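Local structure of probable M18 family aminopeptidase 1 (Thermotoga maritima, 2GLF) at residues Asp276-Gly281 / Gly401-Phe406. The protein probably works as a metal-dependent aminopeptidase of the M18 family, removing residues from the N-termini of peptides at a site that here holds manganese. Sequence-based numbering, arbitrary orientation.
Sequences DKEEIG and GTIAKF. With MN (manganese (II) ion), chain F.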
loop_
_atom_site.group_PDB
_atom_site.type_symbol
_atom_site.label_atom_id
_atom_site.label_comp_id
_atom_site.label_asym_id
_atom_site.label_seq_id
_atom_site.Cartn_x
_atom_site.Cartn_y
_atom_site.Cartn_z
ATOM N N ASP A 276 34.560 26.504 17.485
ATOM C CA ASP A 276 33.245 26.921 17.010
ATOM C C ASP A 276 32.979 26.043 15.776
ATOM O O ASP A 276 33.902 25.414 15.260
ATOM C CB ASP A 276 33.323 28.434 16.683
ATOM C CG ASP A 276 32.308 28.909 15.636
ATOM O OD1 ASP A 276 32.761 29.430 14.588
ATOM O OD2 ASP A 276 31.075 28.802 15.849
ATOM N N LYS A 277 31.730 25.952 15.333
ATOM C CA LYS A 277 31.401 25.157 14.148
ATOM C C LYS A 277 31.392 23.631 14.297
ATOM O O LYS A 277 31.229 22.928 13.307
ATOM C CB LYS A 277 32.340 25.525 12.987
ATOM C CG LYS A 277 31.849 26.641 12.071
ATOM C CD LYS A 277 31.478 27.883 12.853
ATOM C CE LYS A 277 31.167 29.072 11.953
ATOM N NZ LYS A 277 29.926 28.884 11.157
ATOM N N GLU A 278 31.564 23.100 15.504
ATOM C CA GLU A 278 31.555 21.644 15.649
ATOM C C GLU A 278 30.182 21.077 15.301
ATOM O O GLU A 278 30.086 20.046 14.634
ATOM C CB GLU A 278 31.919 21.229 17.075
ATOM C CG GLU A 278 30.766 20.603 17.849
ATOM C CD GLU A 278 30.544 19.140 17.541
ATOM O OE1 GLU A 278 29.529 18.581 18.020
ATOM O OE2 GLU A 278 31.384 18.548 16.833
ATOM N N GLU A 279 29.130 21.753 15.765
ATOM C CA GLU A 279 27.756 21.326 15.521
ATOM C C GLU A 279 27.377 21.233 14.043
ATOM O O GLU A 279 26.260 20.838 13.725
ATOM C CB GLU A 279 26.766 22.260 16.227
ATOM C CG GLU A 279 26.743 22.186 17.756
ATOM C CD GLU A 279 26.280 20.843 18.299
ATOM O OE1 GLU A 279 25.831 19.987 17.520
ATOM O OE2 GLU A 279 26.361 20.642 19.522
ATOM N N ILE A 280 28.280 21.615 13.140
ATOM C CA ILE A 280 27.996 21.520 11.705
ATOM C C ILE A 280 29.092 20.772 10.949
ATOM O O ILE A 280 29.130 20.792 9.718
ATOM C CB ILE A 280 27.774 22.927 11.038
ATOM C CG1 ILE A 280 28.959 23.865 11.291
ATOM C CG2 ILE A 280 26.488 23.543 11.551
ATOM C CD1 ILE A 280 30.165 23.630 10.380
ATOM N N GLY A 281 29.980 20.112 11.691
ATOM C CA GLY A 281 31.056 19.361 11.068
ATOM C C GLY A 281 32.458 19.892 11.313
ATOM O O GLY A 281 33.434 19.203 11.026
ATOM N N GLY A 401 30.057 11.103 16.538
ATOM C CA GLY A 401 31.207 11.771 15.962
ATOM C C GLY A 401 31.515 13.084 16.657
ATOM O O GLY A 401 30.715 14.018 16.610
ATOM N N THR A 402 32.669 13.153 17.315
ATOM C CA THR A 402 33.089 14.366 18.008
ATOM C C THR A 402 34.347 14.890 17.333
ATOM O O THR A 402 34.806 14.320 16.343
ATOM C CB THR A 402 33.405 14.102 19.484
ATOM O OG1 THR A 402 34.429 13.108 19.573
ATOM C CG2 THR A 402 32.168 13.618 20.222
ATOM N N ILE A 403 34.914 15.964 17.876
ATOM C CA ILE A 403 36.109 16.552 17.287
ATOM C C ILE A 403 37.390 15.782 17.605
ATOM O O ILE A 403 38.458 16.091 17.073
ATOM C CB ILE A 403 36.277 18.024 17.719
ATOM C CG1 ILE A 403 36.676 18.116 19.189
ATOM C CG2 ILE A 403 34.980 18.768 17.486
ATOM C CD1 ILE A 403 37.041 19.530 19.622
ATOM N N ALA A 404 37.276 14.772 18.460
ATOM C CA ALA A 404 38.429 13.970 18.835
ATOM C C ALA A 404 39.200 13.498 17.608
ATOM O O ALA A 404 40.421 13.633 17.545
ATOM C CB ALA A 404 37.986 12.770 19.665
ATOM N N LYS A 405 38.487 12.953 16.628
ATOM C CA LYS A 405 39.127 12.451 15.413
ATOM C C LYS A 405 40.164 13.412 14.801
ATOM O O LYS A 405 41.259 12.993 14.413
ATOM C CB LYS A 405 38.066 12.121 14.358
ATOM C CG LYS A 405 37.342 13.338 13.810
ATOM C CD LYS A 405 36.502 12.998 12.589
ATOM C CE LYS A 405 35.311 12.122 12.937
ATOM N NZ LYS A 405 34.450 11.907 11.743
ATOM N N PHE A 406 39.815 14.695 14.720
ATOM C CA PHE A 406 40.692 15.702 14.134
ATOM C C PHE A 406 42.041 15.833 14.818
ATOM O O PHE A 406 43.057 16.083 14.163
ATOM C CB PHE A 406 39.997 17.060 14.126
ATOM C CG PHE A 406 38.679 17.049 13.419
ATOM C CD1 PHE A 406 38.570 16.509 12.137
ATOM C CD2 PHE A 406 37.537 17.557 14.039
ATOM C CE1 PHE A 406 37.344 16.470 11.480
ATOM C CE2 PHE A 406 36.300 17.524 13.389
ATOM C CZ PHE A 406 36.205 16.977 12.104
HETATM MN MN MN F . 25.971 18.658 19.799
#
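E278 and I403 meet at the edge of the dinuclear metal centre, where the loop after strand 270-275 faces the turn leading into helix 404-408. Starting at the root of E278, CB already points toward 401-406 and lies 3.9 Å from I403 CG2. The chain then bends at chi2, and the carboxylate divides its neighbours. OE2 rests against the same methyl, 3.7 Å from I403 CG2. OE1 stops 4.0 Å from the manganese ion held by E279. The two side chains cross at about a right angle. In I403, CG2 lies beside its own backbone N, anti to the carbonyl carbon, a torsion that places this methyl on the side where E278 comes in. Farther along, G281 O approaches the F406 ring obliquely, 3.7 Å from CZ, and K405 CG sits over the centre of one face of that ring. No hydrogen bond joins the two segments.

E279, which follows E278, binds the metal. Its OE2 lies 2.0 Å from manganese, and OE1 makes the longer, less certain bond at 2.6 Å; D249 and H425 complete the protein ligands of this ion. E278 also touches H92 and D326, ligands of the second manganese with D249 as the bridge, as expected of the two-metal peptidases of this clan. On the other segment, T402 OG1 accepts a weak capping bond from A404 N and is also hydrogen-bonded to D416.

The chemistry is thus lopsided: E278 meets the 401-406 turn through van der Waals contact with an aliphatic methyl, whereas its acidic end looks onto the metal centre, with OE1 too far from the manganese held by E279 for a metal bond.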